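Local atomic coordinates of designed helical repeat protein (Synthetic construct, PDB entry 5CWD), a protein that forms a computationally designed, all-helical repeat scaffold with internal disulfides and probably has no natural function. Residues A114-L119 / A164-M169; P44-A49 / G84-E89. One frame throughout, in Å; residues are numbered along the deposited sequence.

Contact 1. Residues A114-L119 / A164-M169; sequences AAKACL and AKQAGM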
ATOM      1  N   ALA A 114       0.663   4.735   7.798  1.00 57.32           N
ATOM      2  CA  ALA A 114      -0.151   4.025   6.817  1.00 53.43           C
ATOM      3  C   ALA A 114      -1.201   4.949   6.218  1.00 52.74           C
ATOM      4  O   ALA A 114      -1.371   4.999   5.002  1.00 52.78           O
ATOM      5  CB  ALA A 114      -0.815   2.813   7.454  1.00 52.42           C
ATOM      6  N   ALA A 115      -1.902   5.677   7.079  1.00 52.76           N
ATOM      7  CA  ALA A 115      -2.917   6.620   6.632  1.00 50.48           C
ATOM      8  C   ALA A 115      -2.315   7.646   5.677  1.00 51.69           C
ATOM      9  O   ALA A 115      -2.797   7.832   4.549  1.00 52.96           O
ATOM     10  CB  ALA A 115      -3.548   7.312   7.822  1.00 51.45           C
ATOM     11  N   LYS A 116      -1.253   8.301   6.136  1.00 55.86           N
ATOM     12  CA  LYS A 116      -0.578   9.315   5.338  1.00 55.04           C
ATOM     13  C   LYS A 116      -0.170   8.719   3.996  1.00 52.37           C
ATOM     14  O   LYS A 116      -0.422   9.302   2.938  1.00 54.26           O
ATOM     15  CB  LYS A 116       0.644   9.861   6.082  1.00 57.89           C
ATOM     16  CG  LYS A 116       0.834  11.370   5.957  1.00 64.63           C
ATOM     17  CD  LYS A 116       2.078  11.849   6.707  1.00 69.62           C
ATOM     18  CE  LYS A 116       1.877  11.871   8.223  1.00 70.89           C
ATOM     19  NZ  LYS A 116       1.084  13.050   8.682  1.00 67.05           N
ATOM     20  N   ALA A 117       0.441   7.540   4.050  1.00 51.55           N
ATOM     21  CA  ALA A 117       0.882   6.839   2.853  1.00 52.09           C
ATOM     22  C   ALA A 117      -0.272   6.635   1.880  1.00 51.62           C
ATOM     23  O   ALA A 117      -0.235   7.122   0.749  1.00 54.23           O
ATOM     24  CB  ALA A 117       1.498   5.505   3.227  1.00 55.12           C
ATOM     25  N   CYS A 118      -1.293   5.917   2.336  1.00 50.11           N
ATOM     26  CA  CYS A 118      -2.487   5.668   1.540  1.00 51.38           C
ATOM     27  C   CYS A 118      -3.006   6.942   0.889  1.00 50.95           C
ATOM     28  O   CYS A 118      -3.146   7.014  -0.336  1.00 51.33           O
ATOM     29  CB  CYS A 118      -3.580   5.053   2.412  1.00 50.93           C
ATOM     30  SG  CYS A 118      -5.215   5.093   1.659  1.00 52.74           S
ATOM     31  N   LEU A 119      -3.269   7.952   1.712  1.00 52.08           N
ATOM     32  CA  LEU A 119      -3.818   9.203   1.203  1.00 51.54           C
ATOM     33  C   LEU A 119      -2.868   9.872   0.213  1.00 52.41           C
ATOM     34  O   LEU A 119      -3.314  10.525  -0.732  1.00 55.01           O
ATOM     35  CB  LEU A 119      -4.136  10.150   2.358  1.00 51.23           C
ATOM     36  CG  LEU A 119      -5.376   9.773   3.169  1.00 53.72           C
ATOM     37  CD1 LEU A 119      -5.420  10.542   4.479  1.00 57.42           C
ATOM     38  CD2 LEU A 119      -6.647  10.022   2.364  1.00 54.22           C
ATOM     39  N   ALA A 164      -9.255   9.653   9.657  1.00 56.17           N
ATOM     40  CA  ALA A 164     -10.284  10.680   9.732  1.00 57.11           C
ATOM     41  C   ALA A 164      -9.638  12.038   9.971  1.00 59.33           C
ATOM     42  O   ALA A 164      -9.979  13.021   9.311  1.00 60.71           O
ATOM     43  CB  ALA A 164     -11.284  10.359  10.830  1.00 60.19           C
ATOM     44  N   LYS A 165      -8.703  12.085  10.916  1.00 60.23           N
ATOM     45  CA  LYS A 165      -7.937  13.301  11.169  1.00 59.08           C
ATOM     46  C   LYS A 165      -7.189  13.743   9.914  1.00 59.93           C
ATOM     47  O   LYS A 165      -7.277  14.901   9.505  1.00 59.13           O
ATOM     48  CB  LYS A 165      -6.948  13.091  12.318  1.00 59.79           C
ATOM     49  CG  LYS A 165      -7.378  13.718  13.637  1.00 63.90           C
ATOM     50  CD  LYS A 165      -8.587  13.017  14.235  1.00 66.02           C
ATOM     51  CE  LYS A 165      -9.044  13.689  15.526  1.00 66.84           C
ATOM     52  NZ  LYS A 165      -7.986  13.683  16.577  1.00 61.64           N
ATOM     53  N   GLN A 166      -6.458  12.809   9.311  1.00 61.96           N
ATOM     54  CA  GLN A 166      -5.676  13.077   8.105  1.00 61.36           C
ATOM     55  C   GLN A 166      -6.518  13.700   6.992  1.00 59.97           C
ATOM     56  O   GLN A 166      -6.237  14.805   6.529  1.00 60.60           O
ATOM     57  CB  GLN A 166      -5.039  11.780   7.596  1.00 60.41           C
ATOM     58  CG  GLN A 166      -3.941  11.197   8.493  1.00 57.74           C
ATOM     59  CD  GLN A 166      -2.612  11.938   8.435  1.00 63.67           C
ATOM     60  OE1 GLN A 166      -1.827  11.869   9.381  1.00 68.24           O
ATOM     61  NE2 GLN A 166      -2.342  12.628   7.329  1.00 64.97           N
ATOM     62  N   ALA A 167      -7.551  12.978   6.567  1.00 59.58           N
ATOM     63  CA  ALA A 167      -8.387  13.412   5.454  1.00 57.58           C
ATOM     64  C   ALA A 167      -9.234  14.624   5.823  1.00 59.89           C
ATOM     65  O   ALA A 167      -9.690  15.361   4.949  1.00 61.17           O
ATOM     66  CB  ALA A 167      -9.275  12.272   4.997  1.00 61.29           C
ATOM     67  N   GLY A 168      -9.449  14.822   7.118  1.00 58.97           N
ATOM     68  CA  GLY A 168     -10.194  15.972   7.593  1.00 59.53           C
ATOM     69  C   GLY A 168     -11.680  15.857   7.327  1.00 60.61           C
ATOM     70  O   GLY A 168     -12.339  16.852   7.023  1.00 64.60           O
ATOM     71  N   MET A 169     -12.204  14.640   7.432  1.00 60.23           N
ATOM     72  CA  MET A 169     -13.639  14.396   7.310  1.00 63.43           C
ATOM     73  C   MET A 169     -14.099  13.480   8.442  1.00 61.86           C
ATOM     74  O   MET A 169     -14.106  12.259   8.291  1.00 61.47           O
ATOM     75  CB  MET A 169     -13.984  13.790   5.945  1.00 64.72           C
ATOM     76  CG  MET A 169     -13.017  12.734   5.437  1.00 65.13           C
ATOM     77  SD  MET A 169     -13.231  12.442   3.669  1.00 71.38           S
ATOM     78  CE  MET A 169     -12.590  13.969   2.980  1.00 60.47           C
TER
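Lys116 and Gln166 make the polar half of this contact between helix 108-125 and the C-terminal turn of helix 150-167. Lys116 NZ donates to Gln166 OE1 over 3.2 Å, meeting it on a lone pair in the carbonyl plane at a C=O...N angle of 113°. The two side chains cross at about a right angle. Lys116 bends at chi3 (-75°), which turns CE, and bends again at the next torsion, which carries the ammonium to the amide oxygen. The amide nitrogen, Gln166 NE2, lies 3.7 Å from Lys116 CG and no farther from Lys116 NZ, but the hydrogen bond goes to the oxygen.

The apolar half sits at the root of the same glutamine. Leu119 CD1 rests against Gln166 CB at 3.4 Å, and Ala115 CB meets Gln166 CG at 4.0 Å. Gln166 therefore presents its methylene groups to two apolar side chains one helical turn apart, while its amide goes to the lysine. Leu119 CD1 also reaches Ala167, 4.3 Å from its CB.

The contact is at the surface, joining two helices that run in broadly the same direction. Helix 129-147 is placed against both segments, Phe136 touching Ala114 and Cys118 and Thr129 touching Met169. Cys118 is disulfide-bonded to Cys95 of helix 87-105, and Lys116 also touches Glu66 of helix 66-83.

Contact 2. Residues P44-A49 / G84-E89; sequences PTKEAA and GMPTKE
Lys46, in the first turn of helix 45-63, brings its CA to 5.4 Å from CA of Met85, which lies in the short linker between helices 66-83 and 87-105. Met85 supplies the buried part of the contact. Its CG is anti to the backbone N (chi1 174°), and the chain bends only at chi3 (58°), which directs the terminal methyl to the helix opposite. There Met85 CE packs on Ala49 CB at 3.4 Å, while Met85 SD passes Lys46 O at 3.7 Å. Nearer the backbone, Lys46 CG and Met85 CB stand 4.3 Å apart.

The linker is a short helix-loop-helix connection of an all-helical repeat fold: Gly84 leaves helix 66-83 with positive phi, a conformation that favours glycine, and Pro86 is the N-cap of helix 87-105. Pro44 is likewise the N-cap of helix 45-63. Beside it Thr45 OG1 hydrogen-bonds to Ala83 O, tying the start of one helix to the end of another.

At the exposed edge of the contact the extended Lys46 chain crosses Pro86 at about a right angle and meets the ring at CD, 4.0 Å from Lys46 NZ. Lys46 CE passes Gly84 O at 4.2 Å. No hydrogen bond joins the two segments, and Lys46 NZ remains 6.6 Å from Glu89 OE2, an atom that is salt-bridged to Arg50. Helix 66-83 packs against the same residues, with Val79 and Ala83 against Ala49, and Ala80 against Met85.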
ATOM      1  N   PRO A  44       0.263 -12.359 -15.088  1.00 56.25           N
ATOM      2  CA  PRO A  44      -0.304 -11.098 -15.578  1.00 54.81           C
ATOM      3  C   PRO A  44       0.364  -9.882 -14.943  1.00 55.17           C
ATOM      4  O   PRO A  44       0.605  -9.875 -13.735  1.00 56.05           O
ATOM      5  CB  PRO A  44      -1.777 -11.194 -15.168  1.00 55.57           C
ATOM      6  CG  PRO A  44      -2.044 -12.649 -15.048  1.00 53.82           C
ATOM      7  CD  PRO A  44      -0.775 -13.252 -14.543  1.00 55.59           C
ATOM      8  N   THR A  45       0.663  -8.871 -15.752  1.00 53.95           N
ATOM      9  CA  THR A  45       1.329  -7.670 -15.265  1.00 54.20           C
ATOM     10  C   THR A  45       0.518  -6.981 -14.170  1.00 53.63           C
ATOM     11  O   THR A  45       1.082  -6.452 -13.214  1.00 55.37           O
ATOM     12  CB  THR A  45       1.581  -6.670 -16.405  1.00 55.80           C
ATOM     13  OG1 THR A  45       0.357  -6.437 -17.117  1.00 58.23           O
ATOM     14  CG2 THR A  45       2.636  -7.207 -17.361  1.00 56.91           C
ATOM     15  N   LYS A  46      -0.803  -6.993 -14.314  1.00 53.47           N
ATOM     16  CA  LYS A  46      -1.683  -6.383 -13.322  1.00 52.41           C
ATOM     17  C   LYS A  46      -1.459  -6.983 -11.940  1.00 51.69           C
ATOM     18  O   LYS A  46      -1.250  -6.260 -10.965  1.00 53.07           O
ATOM     19  CB  LYS A  46      -3.152  -6.553 -13.721  1.00 53.74           C
ATOM     20  CG  LYS A  46      -3.588  -5.702 -14.900  1.00 50.92           C
ATOM     21  CD  LYS A  46      -5.105  -5.552 -14.937  1.00 51.12           C
ATOM     22  CE  LYS A  46      -5.543  -4.536 -15.980  1.00 53.49           C
ATOM     23  NZ  LYS A  46      -6.989  -4.204 -15.858  1.00 55.37           N
ATOM     24  N   GLU A  47      -1.505  -8.309 -11.863  1.00 53.48           N
ATOM     25  CA  GLU A  47      -1.369  -9.003 -10.590  1.00 53.99           C
ATOM     26  C   GLU A  47       0.029  -8.782 -10.022  1.00 52.38           C
ATOM     27  O   GLU A  47       0.207  -8.633  -8.811  1.00 54.82           O
ATOM     28  CB  GLU A  47      -1.653 -10.496 -10.760  1.00 55.71           C
ATOM     29  CG  GLU A  47      -2.110 -11.191  -9.486  1.00 58.84           C
ATOM     30  CD  GLU A  47      -2.462 -12.648  -9.713  1.00 64.24           C
ATOM     31  OE1 GLU A  47      -1.671 -13.355 -10.375  1.00 66.25           O
ATOM     32  OE2 GLU A  47      -3.532 -13.085  -9.236  1.00 64.83           O
ATOM     33  N   ALA A  48       1.017  -8.753 -10.908  1.00 50.51           N
ATOM     34  CA  ALA A  48       2.386  -8.464 -10.509  1.00 51.42           C
ATOM     35  C   ALA A  48       2.463  -7.096  -9.842  1.00 52.55           C
ATOM     36  O   ALA A  48       2.932  -6.966  -8.708  1.00 54.76           O
ATOM     37  CB  ALA A  48       3.307  -8.518 -11.709  1.00 52.52           C
ATOM     38  N   ALA A  49       1.988  -6.081 -10.555  1.00 53.69           N
ATOM     39  CA  ALA A  49       1.976  -4.715 -10.048  1.00 51.95           C
ATOM     40  C   ALA A  49       1.159  -4.617  -8.763  1.00 52.11           C
ATOM     41  O   ALA A  49       1.500  -3.854  -7.860  1.00 54.27           O
ATOM     42  CB  ALA A  49       1.426  -3.772 -11.099  1.00 52.03           C
ATOM     43  N   GLY A  84       0.445  -1.118 -17.052  1.00 55.77           N
ATOM     44  CA  GLY A  84      -0.816  -0.790 -17.691  1.00 52.38           C
ATOM     45  C   GLY A  84      -2.008  -1.080 -16.796  1.00 56.49           C
ATOM     46  O   GLY A  84      -3.113  -1.321 -17.287  1.00 55.38           O
ATOM     47  N   MET A  85      -1.785  -1.067 -15.483  1.00 57.31           N
ATOM     48  CA  MET A  85      -2.866  -1.232 -14.514  1.00 52.38           C
ATOM     49  C   MET A  85      -3.459   0.132 -14.175  1.00 50.94           C
ATOM     50  O   MET A  85      -2.740   1.129 -14.159  1.00 52.97           O
ATOM     51  CB  MET A  85      -2.362  -1.919 -13.242  1.00 51.48           C
ATOM     52  CG  MET A  85      -3.400  -1.985 -12.126  1.00 52.01           C
ATOM     53  SD  MET A  85      -2.896  -2.951 -10.686  1.00 55.84           S
ATOM     54  CE  MET A  85      -1.393  -2.116 -10.190  1.00 54.31           C
ATOM     55  N   PRO A  86      -4.776   0.189 -13.917  1.00 51.31           N
ATOM     56  CA  PRO A  86      -5.365   1.467 -13.500  1.00 53.38           C
ATOM     57  C   PRO A  86      -4.810   1.966 -12.167  1.00 54.00           C
ATOM     58  O   PRO A  86      -4.511   1.167 -11.280  1.00 53.45           O
ATOM     59  CB  PRO A  86      -6.857   1.146 -13.381  1.00 54.89           C
ATOM     60  CG  PRO A  86      -7.064  -0.023 -14.268  1.00 53.32           C
ATOM     61  CD  PRO A  86      -5.811  -0.830 -14.167  1.00 52.22           C
ATOM     62  N   THR A  87      -4.688   3.281 -12.032  1.00 53.35           N
ATOM     63  CA  THR A  87      -4.078   3.882 -10.853  1.00 50.64           C
ATOM     64  C   THR A  87      -4.996   3.817  -9.637  1.00 51.03           C
ATOM     65  O   THR A  87      -4.531   3.670  -8.509  1.00 55.23           O
ATOM     66  CB  THR A  87      -3.708   5.340 -11.123  1.00 51.47           C
ATOM     67  OG1 THR A  87      -4.838   6.023 -11.678  1.00 56.20           O
ATOM     68  CG2 THR A  87      -2.552   5.411 -12.102  1.00 47.65           C
ATOM     69  N   LYS A  88      -6.297   3.936  -9.872  1.00 48.98           N
ATOM     70  CA  LYS A  88      -7.288   3.823  -8.809  1.00 47.36           C
ATOM     71  C   LYS A  88      -7.170   2.461  -8.126  1.00 49.27           C
ATOM     72  O   LYS A  88      -7.162   2.358  -6.896  1.00 52.11           O
ATOM     73  CB  LYS A  88      -8.690   4.018  -9.385  1.00 52.21           C
ATOM     74  CG  LYS A  88      -9.617   4.862  -8.539  1.00 53.58           C
ATOM     75  CD  LYS A  88     -10.868   5.224  -9.328  1.00 55.31           C
ATOM     76  CE  LYS A  88     -11.883   5.949  -8.466  1.00 59.19           C
ATOM     77  NZ  LYS A  88     -12.417   5.073  -7.389  1.00 62.81           N
ATOM     78  N   GLU A  89      -7.071   1.421  -8.950  1.00 52.69           N
ATOM     79  CA  GLU A  89      -6.870   0.055  -8.479  1.00 53.62           C
ATOM     80  C   GLU A  89      -5.624  -0.036  -7.609  1.00 54.74           C
ATOM     81  O   GLU A  89      -5.677  -0.488  -6.457  1.00 56.00           O
ATOM     82  CB  GLU A  89      -6.747  -0.897  -9.675  1.00 53.64           C
ATOM     83  CG  GLU A  89      -6.493  -2.361  -9.324  1.00 60.50           C
ATOM     84  CD  GLU A  89      -7.753  -3.101  -8.910  1.00 62.59           C
ATOM     85  OE1 GLU A  89      -8.557  -2.535  -8.139  1.00 64.57           O
ATOM     86  OE2 GLU A  89      -7.940  -4.253  -9.359  1.00 57.37           O
TER

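From the N terminus, helices 4-20 and 24-40 come first, then contact 2 opens at the start of helix 45-63. It closes at the turn into helix 87-105, after the rest of helix 45-63 and helix 66-83. The chain then follows helix 87-105 into helix 108-125, where contact 1 opens; its loop carries the end of helix 108-125, helix 129-147 and most of helix 150-167. The two loops lie in series and neither nest nor cross. Their centres are 23 Å apart, on opposite sides of the chain's centre, with nearest atoms about 9 Å apart. Contact 2 ties a helix start to a linker, and contact 1 ties two helices side by side.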